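Local coordinates for regulatory protein RapF (Bacillus subtilis, PDB 4I9E) that binds the DNA-binding domain of the transcription factor ComA and blocks its access to target promoters, restraining genetic competence, and is itself bound by the peptide PhrF, at residues F105-G110 and K124-A129; L100-F105 and E130-F135; E118-I123 and V376-I381. All coordinates share one frame; numbering follows the deposited sequence.

Contact 1 (F105-G110 and K124-A129)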
# COMPACT_ATOMS: atom_id res chain seq x y z
N PHE A 105 23.52 2.38 5.67
CA PHE A 105 23.26 3.79 5.74
C PHE A 105 21.81 4.12 5.27
O PHE A 105 21.06 4.85 5.92
CB PHE A 105 24.33 4.56 4.93
CG PHE A 105 24.15 6.05 4.93
CD1 PHE A 105 24.96 6.87 5.72
CD2 PHE A 105 23.24 6.64 4.09
CE1 PHE A 105 24.81 8.23 5.71
CE2 PHE A 105 23.05 8.03 4.06
CZ PHE A 105 23.85 8.85 4.86
N ASN A 106 21.45 3.62 4.10
CA ASN A 106 20.13 3.81 3.54
C ASN A 106 19.06 3.13 4.35
O ASN A 106 17.96 3.66 4.55
CB ASN A 106 20.13 3.28 2.13
CG ASN A 106 20.95 4.16 1.21
OD1 ASN A 106 22.05 3.79 0.76
ND2 ASN A 106 20.43 5.32 0.91
N PHE A 107 19.39 1.93 4.80
CA PHE A 107 18.48 1.19 5.66
C PHE A 107 18.11 2.00 6.91
O PHE A 107 16.93 2.29 7.14
CB PHE A 107 19.04 -0.22 6.02
CG PHE A 107 18.21 -0.91 7.04
CD1 PHE A 107 16.94 -1.43 6.69
CD2 PHE A 107 18.61 -0.95 8.40
CE1 PHE A 107 16.15 -2.05 7.64
CE2 PHE A 107 17.79 -1.54 9.40
CZ PHE A 107 16.58 -2.12 9.01
N PHE A 108 19.09 2.38 7.71
CA PHE A 108 18.87 3.17 8.93
C PHE A 108 18.42 4.55 8.69
O PHE A 108 17.71 5.10 9.51
CB PHE A 108 20.11 3.20 9.80
CG PHE A 108 20.38 1.90 10.48
CD1 PHE A 108 21.44 1.11 10.08
CD2 PHE A 108 19.50 1.42 11.46
CE1 PHE A 108 21.69 -0.17 10.73
CE2 PHE A 108 19.71 0.14 12.09
CZ PHE A 108 20.85 -0.65 11.71
N ARG A 109 18.80 5.15 7.57
CA ARG A 109 18.24 6.43 7.21
C ARG A 109 16.76 6.36 6.85
O ARG A 109 16.02 7.31 7.10
CB ARG A 109 19.04 7.12 6.09
CG ARG A 109 18.43 8.54 5.74
CD ARG A 109 19.50 9.65 5.42
NE ARG A 109 20.40 9.92 6.52
CZ ARG A 109 21.38 10.84 6.52
NH1 ARG A 109 21.61 11.61 5.46
NH2 ARG A 109 22.16 10.98 7.60
N GLY A 110 16.35 5.28 6.19
CA GLY A 110 14.95 5.01 5.93
C GLY A 110 14.17 4.81 7.23
O GLY A 110 13.08 5.32 7.37
N LYS A 124 12.09 5.63 -0.52
CA LYS A 124 13.27 5.98 -1.30
C LYS A 124 14.57 5.40 -0.70
O LYS A 124 15.30 4.67 -1.34
CB LYS A 124 13.34 7.49 -1.49
CG LYS A 124 14.41 7.91 -2.43
CD LYS A 124 14.50 9.41 -2.49
CE LYS A 124 15.16 9.80 -3.83
NZ LYS A 124 15.02 11.27 -4.08
N PHE A 125 14.83 5.63 0.57
CA PHE A 125 15.98 5.01 1.22
C PHE A 125 15.92 3.50 1.31
O PHE A 125 16.96 2.81 1.17
CB PHE A 125 16.19 5.61 2.59
CG PHE A 125 16.69 7.03 2.56
CD1 PHE A 125 18.04 7.31 2.26
CD2 PHE A 125 15.80 8.11 2.82
CE1 PHE A 125 18.53 8.68 2.23
CE2 PHE A 125 16.26 9.47 2.79
CZ PHE A 125 17.65 9.77 2.52
N PHE A 126 14.71 2.96 1.54
CA PHE A 126 14.54 1.48 1.55
C PHE A 126 14.87 0.86 0.17
O PHE A 126 15.54 -0.16 0.10
CB PHE A 126 13.16 1.06 2.03
CG PHE A 126 12.93 1.30 3.51
CD1 PHE A 126 14.00 1.31 4.40
CD2 PHE A 126 11.61 1.49 4.01
CE1 PHE A 126 13.77 1.47 5.78
CE2 PHE A 126 11.40 1.66 5.35
CZ PHE A 126 12.48 1.67 6.25
N LYS A 127 14.44 1.48 -0.93
CA LYS A 127 14.81 0.93 -2.22
C LYS A 127 16.31 1.04 -2.46
O LYS A 127 16.94 0.09 -2.95
CB LYS A 127 14.08 1.60 -3.38
CG LYS A 127 12.59 1.85 -3.21
CD LYS A 127 11.70 0.62 -3.27
CE LYS A 127 11.05 0.42 -4.67
NZ LYS A 127 10.09 1.47 -5.20
N LYS A 128 16.91 2.18 -2.15
CA LYS A 128 18.37 2.28 -2.29
C LYS A 128 19.08 1.22 -1.43
O LYS A 128 20.05 0.65 -1.86
CB LYS A 128 18.91 3.67 -1.94
CG LYS A 128 18.57 4.80 -2.88
CD LYS A 128 18.73 6.17 -2.08
CE LYS A 128 19.04 7.38 -2.98
NZ LYS A 128 17.96 7.66 -3.99
N ALA A 129 18.59 0.94 -0.22
CA ALA A 129 19.17 -0.14 0.58
C ALA A 129 19.01 -1.52 -0.09
O ALA A 129 19.91 -2.40 0.04
CB ALA A 129 18.59 -0.18 1.99
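Phe-125 lies flat beneath the aliphatic part of Arg-109. Its CB is 3.3 Å from the backbone O of Asn-106 and 3.6 Å from CA of Gly-110. With CG anti to its own carbonyl carbon (chi1 -70°), the ring is set against the Arg-109 chain, and CG still lies near Gly-110 N. CD1 meets the Asn-106 side chain at the ring edge. Farther out, CE1 and CZ are approached by Arg-109, whose CG sits 3.5 Å from the ring centroid and only 11° off the normal, a CH-pi contact; CD goes on past the CE1-CZ edge, 3.4 Å from CZ. The guanidinium itself leaves for a salt bridge with Glu-14 of helix 10-25, and Phe-105 CZ covers one of its faces. The two helices are the antiparallel pair of what is predicted to be the first tetratricopeptide repeat; the axes of 105-110 and 124-129 approach to 7.5 Å, their directions 159° apart. Small residues permit that closeness. Gly-110 suits its place because a CB there would collide with CE1 of Phe-126, whereas Ala-129 sets its methyl 3.6 Å from the backbone N of Phe-107. Were Phe-125 cut back to an alanine, the Arg-109 methylenes would probably lose the face they lie on and a gap would be left beside Gly-110. On the flank facing helix 139-155, the edge of the Phe-126 ring comes to the carbonyl O of Phe-107, 3.5 Å from CE1, and both aromatic side chains touch Met-149.

Contact 2 (L100-F105 and E130-F135)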
# COMPACT_ATOMS: atom_id res chain seq x y z
N LEU A 100 28.52 -2.25 1.38
CA LEU A 100 27.88 -2.71 2.62
C LEU A 100 27.51 -1.57 3.61
O LEU A 100 26.52 -1.63 4.31
CB LEU A 100 28.75 -3.78 3.25
CG LEU A 100 28.27 -4.49 4.49
CD1 LEU A 100 26.86 -5.06 4.24
CD2 LEU A 100 29.28 -5.62 4.83
N LEU A 101 28.31 -0.51 3.66
CA LEU A 101 28.00 0.67 4.47
C LEU A 101 26.90 1.44 3.83
O LEU A 101 26.04 1.94 4.54
CB LEU A 101 29.21 1.64 4.63
CG LEU A 101 30.41 1.13 5.44
CD1 LEU A 101 31.53 2.08 5.44
CD2 LEU A 101 30.07 0.70 6.82
N GLU A 102 26.92 1.56 2.50
CA GLU A 102 25.82 2.17 1.76
C GLU A 102 24.45 1.45 1.93
O GLU A 102 23.38 2.09 1.90
CB GLU A 102 26.19 2.22 0.30
CG GLU A 102 25.90 3.54 -0.37
CD GLU A 102 26.71 3.72 -1.67
OE1 GLU A 102 27.97 3.90 -1.58
OE2 GLU A 102 26.08 3.71 -2.77
N TYR A 103 24.50 0.14 2.15
CA TYR A 103 23.35 -0.65 2.47
C TYR A 103 22.72 -0.26 3.80
O TYR A 103 21.52 0.01 3.88
CB TYR A 103 23.73 -2.16 2.50
CG TYR A 103 22.70 -2.95 3.23
CD1 TYR A 103 21.40 -3.11 2.69
CD2 TYR A 103 22.96 -3.51 4.47
CE1 TYR A 103 20.42 -3.79 3.39
CE2 TYR A 103 21.98 -4.19 5.18
CZ TYR A 103 20.71 -4.32 4.62
OH TYR A 103 19.72 -5.01 5.29
N TYR A 104 23.53 -0.29 4.84
CA TYR A 104 23.12 0.04 6.19
C TYR A 104 22.76 1.52 6.35
O TYR A 104 21.82 1.88 7.08
CB TYR A 104 24.29 -0.25 7.12
CG TYR A 104 24.39 -1.69 7.55
CD1 TYR A 104 23.41 -2.24 8.38
CD2 TYR A 104 25.43 -2.50 7.15
CE1 TYR A 104 23.48 -3.56 8.79
CE2 TYR A 104 25.51 -3.82 7.61
CZ TYR A 104 24.52 -4.32 8.40
OH TYR A 104 24.55 -5.58 8.83
N PHE A 105 23.52 2.38 5.67
CA PHE A 105 23.26 3.79 5.74
C PHE A 105 21.81 4.12 5.27
O PHE A 105 21.06 4.85 5.92
CB PHE A 105 24.33 4.56 4.93
CG PHE A 105 24.15 6.05 4.93
CD1 PHE A 105 24.96 6.87 5.72
CD2 PHE A 105 23.24 6.64 4.09
CE1 PHE A 105 24.81 8.23 5.71
CE2 PHE A 105 23.05 8.03 4.06
CZ PHE A 105 23.85 8.85 4.86
N GLU A 130 17.86 -1.75 -0.73
CA GLU A 130 17.60 -3.02 -1.40
C GLU A 130 18.57 -3.25 -2.54
O GLU A 130 19.01 -4.36 -2.73
CB GLU A 130 16.17 -3.13 -1.90
CG GLU A 130 15.82 -4.55 -2.23
CD GLU A 130 14.34 -4.89 -2.10
OE1 GLU A 130 13.47 -4.03 -1.80
OE2 GLU A 130 14.03 -6.05 -2.35
N SER A 131 18.90 -2.18 -3.27
CA SER A 131 19.97 -2.22 -4.31
C SER A 131 21.34 -2.66 -3.89
O SER A 131 22.15 -2.87 -4.77
CB SER A 131 20.23 -0.83 -4.91
OG SER A 131 19.01 -0.19 -5.15
N LYS A 132 21.60 -2.74 -2.59
CA LYS A 132 22.94 -2.92 -2.05
C LYS A 132 22.96 -4.20 -1.28
O LYS A 132 23.86 -4.48 -0.51
CB LYS A 132 23.32 -1.76 -1.11
CG LYS A 132 23.20 -0.38 -1.71
CD LYS A 132 24.45 -0.07 -2.59
CE LYS A 132 24.23 1.13 -3.47
NZ LYS A 132 25.24 1.10 -4.54
N LEU A 133 21.90 -4.97 -1.44
CA LEU A 133 21.80 -6.31 -0.89
C LEU A 133 22.77 -7.28 -1.55
O LEU A 133 23.17 -8.26 -0.92
CB LEU A 133 20.38 -6.80 -1.03
CG LEU A 133 19.38 -6.55 0.09
CD1 LEU A 133 18.21 -7.38 -0.32
CD2 LEU A 133 19.88 -7.06 1.41
N ILE A 134 23.16 -7.02 -2.79
CA ILE A 134 24.33 -7.67 -3.37
C ILE A 134 25.60 -7.64 -2.47
O ILE A 134 26.36 -8.62 -2.41
CB ILE A 134 24.67 -7.07 -4.73
CG1 ILE A 134 24.47 -5.55 -4.74
CG2 ILE A 134 23.75 -7.65 -5.81
CD1 ILE A 134 25.26 -4.82 -5.91
N PHE A 135 25.80 -6.52 -1.75
CA PHE A 135 26.89 -6.36 -0.78
C PHE A 135 26.68 -7.12 0.52
O PHE A 135 27.60 -7.28 1.30
CB PHE A 135 27.17 -4.89 -0.52
CG PHE A 135 27.65 -4.17 -1.73
CD1 PHE A 135 28.95 -4.36 -2.19
CD2 PHE A 135 26.80 -3.37 -2.44
CE1 PHE A 135 29.39 -3.73 -3.33
CE2 PHE A 135 27.23 -2.71 -3.58
CZ PHE A 135 28.54 -2.89 -4.04
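Glu-102 and Lys-132 pair at the partly exposed side of the contact, where OE2 of Glu-102 receives NZ of Lys-132 in a salt bridge of 3.3 Å whose hydrogen bond is weak. Lys-132 CE lies equally near that oxygen, and the lysine gets there by bending at chi2 (-80°) and running straight afterwards. A long, flexible chain suits this place: its CB packs 3.7 Å from CB of Tyr-103, while its charged end reaches the carboxylate. Within segment 130-135 the backbone serves itself. Leu-133 N donates to Glu-130 O, closing a type I beta turn, and just past the turn Phe-135 N gives a weak bond to Lys-132 O. The Leu-133 carbonyl is taken by NZ of Lys-142, and OE1 of Glu-130 by the hydroxyl of Tyr-165. Ser-131 returns its OG to Lys-127 O, one turn back along the helix. Apolar contacts add to this: CD2 of Leu-133 meets CE1 of Tyr-103 at 3.9 Å, and CB of Phe-135 lies 4.2 Å from CB of Leu-100. The arrangement is consistent with the predicted tetratricopeptide repeat, in which the chain leaving the second helix turns beside the first before the next helix, here 139-155, begins.

Contact 3 (E118-I123 and V376-I381)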
# COMPACT_ATOMS: atom_id res chain seq x y z
N GLU A 118 7.97 10.55 7.41
CA GLU A 118 8.36 10.92 6.04
C GLU A 118 8.39 9.62 5.20
O GLU A 118 9.46 9.08 4.92
CB GLU A 118 9.74 11.59 6.08
CG GLU A 118 9.79 12.97 6.73
CD GLU A 118 9.18 14.03 5.84
OE1 GLU A 118 9.43 14.05 4.61
OE2 GLU A 118 8.45 14.87 6.35
N TYR A 119 7.21 9.14 4.78
CA TYR A 119 6.98 7.84 4.12
C TYR A 119 7.60 7.66 2.75
O TYR A 119 8.22 6.64 2.45
CB TYR A 119 5.47 7.52 4.06
CG TYR A 119 4.74 7.69 5.42
CD1 TYR A 119 5.04 6.88 6.48
CD2 TYR A 119 3.79 8.72 5.60
CE1 TYR A 119 4.44 7.06 7.71
CE2 TYR A 119 3.18 8.92 6.82
CZ TYR A 119 3.49 8.07 7.87
OH TYR A 119 2.86 8.25 9.08
N LEU A 120 7.42 8.63 1.89
CA LEU A 120 7.94 8.54 0.54
C LEU A 120 9.45 8.56 0.61
O LEU A 120 10.15 7.80 -0.08
CB LEU A 120 7.40 9.71 -0.28
CG LEU A 120 5.92 9.65 -0.69
CD1 LEU A 120 5.58 10.75 -1.76
CD2 LEU A 120 5.49 8.27 -1.20
N SER A 121 9.96 9.39 1.50
CA SER A 121 11.40 9.48 1.73
C SER A 121 11.96 8.14 2.23
O SER A 121 12.99 7.69 1.75
CB SER A 121 11.60 10.57 2.78
OG SER A 121 12.97 10.79 3.05
N ALA A 122 11.28 7.54 3.22
CA ALA A 122 11.56 6.22 3.80
C ALA A 122 11.64 5.11 2.74
O ALA A 122 12.55 4.33 2.77
CB ALA A 122 10.51 5.86 4.86
N ILE A 123 10.65 5.06 1.83
CA ILE A 123 10.63 4.12 0.68
C ILE A 123 11.81 4.37 -0.24
O ILE A 123 12.46 3.43 -0.70
CB ILE A 123 9.32 4.24 -0.11
CG1 ILE A 123 8.15 3.84 0.78
CG2 ILE A 123 9.28 3.40 -1.35
CD1 ILE A 123 6.86 3.86 0.05
N VAL A 376 1.75 13.05 2.86
CA VAL A 376 3.01 12.85 2.21
C VAL A 376 3.45 14.21 1.54
O VAL A 376 2.63 15.09 1.30
CB VAL A 376 2.73 11.62 1.21
CG1 VAL A 376 3.01 11.89 -0.19
CG2 VAL A 376 3.28 10.28 1.75
N SER A 377 4.74 14.33 1.25
CA SER A 377 5.34 15.45 0.55
C SER A 377 6.13 14.92 -0.61
O SER A 377 6.86 13.94 -0.50
CB SER A 377 6.32 16.18 1.47
OG SER A 377 5.68 16.48 2.71
N LEU A 378 6.00 15.59 -1.73
CA LEU A 378 6.87 15.33 -2.83
C LEU A 378 8.26 15.97 -2.62
O LEU A 378 8.41 17.14 -2.20
CB LEU A 378 6.22 15.82 -4.10
CG LEU A 378 5.57 14.76 -5.00
CD1 LEU A 378 5.49 13.30 -4.49
CD2 LEU A 378 4.25 15.26 -5.48
N TYR A 379 9.27 15.16 -2.89
CA TYR A 379 10.64 15.57 -2.85
C TYR A 379 10.92 16.27 -4.17
O TYR A 379 10.91 15.63 -5.22
CB TYR A 379 11.53 14.33 -2.73
CG TYR A 379 13.00 14.65 -2.72
CD1 TYR A 379 13.82 14.37 -3.83
CD2 TYR A 379 13.59 15.27 -1.61
CE1 TYR A 379 15.20 14.71 -3.81
CE2 TYR A 379 14.95 15.59 -1.59
CZ TYR A 379 15.75 15.31 -2.68
OH TYR A 379 17.08 15.66 -2.64
N GLU A 380 11.09 17.60 -4.13
CA GLU A 380 11.57 18.36 -5.28
C GLU A 380 10.70 18.37 -6.53
O GLU A 380 11.20 18.39 -7.63
CB GLU A 380 12.96 17.87 -5.68
CG GLU A 380 14.04 18.13 -4.64
CD GLU A 380 15.41 17.88 -5.22
OE1 GLU A 380 15.46 17.40 -6.38
OE2 GLU A 380 16.42 18.17 -4.53
N ILE A 381 9.40 18.36 -6.37
CA ILE A 381 8.57 18.42 -7.55
C ILE A 381 7.73 19.69 -7.53
O ILE A 381 7.04 19.97 -6.55
CB ILE A 381 7.76 17.11 -7.76
CG1 ILE A 381 8.77 15.94 -7.91
CG2 ILE A 381 6.76 17.27 -8.91
CD1 ILE A 381 8.32 14.70 -8.63
O HOH W 1 6.26 11.75 2.56
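The start of the second helix of the predicted first tetratricopeptide repeat meets the irregular C-terminal tail here, through Leu-120 and Val-376. The two side chains cross at about a right angle. Leu-120 sets its CG 3.6 Å from CG2 of Val-376 and points its CD1 at CG1 of the same valine, though the exact spacing of those two methyls is doubtful. That CD1 also reaches the tail's next two residues, lying 3.7 Å from the carbonyl O of Ser-377 and the same distance from CD1 of Leu-378. One branched leucine can thus serve three consecutive tail residues, and the compact valine offers it both of its methyl groups. Tyr-119 adds the edge of its ring, CD2 standing 4.2 Å from CG2 of Val-376. The polar link is made by a water. It accepts from the backbone N of Ser-377 at 3.3 Å and, more weakly, from that of Leu-120 at 3.4 Å. Leu-120 N belongs to the first turn of the helix, two residues past the N-cap residue Glu-118, where amides have no helical carbonyl before them to bond. The second subunit takes part as well: Gln-199 of that subunit accepts a hydrogen bond from Val-376 N, and its Tyr-160 lies nearly parallel to the Tyr-119 ring. Within the chain, helix 119-130 rests here against helix 95-115, where Tyr-119 touches Leu-114, and the tail follows helix 355-369.

In the fold
Contacts 1 and 2 both use helix 95-115 and share Phe-105; their centres are 8 Å apart, and they meet where Ala-129 O packs 3.1 Å from CD1 of Tyr-103. Contact 3 belongs to the other end of helix 119-130, its centre 13 Å from that of contact 1 and 21 Å from that of contact 2. It touches contact 1 where Gly-110 O lies 3.6 Å from CB of Ala-122, and both meet the second subunit. Of the known sites, the manganese-binding residue Leu-42 has its side chain about 12 Å from that of Phe-107, and a bound fructose lies about 12 Å from the Tyr-119 side chain.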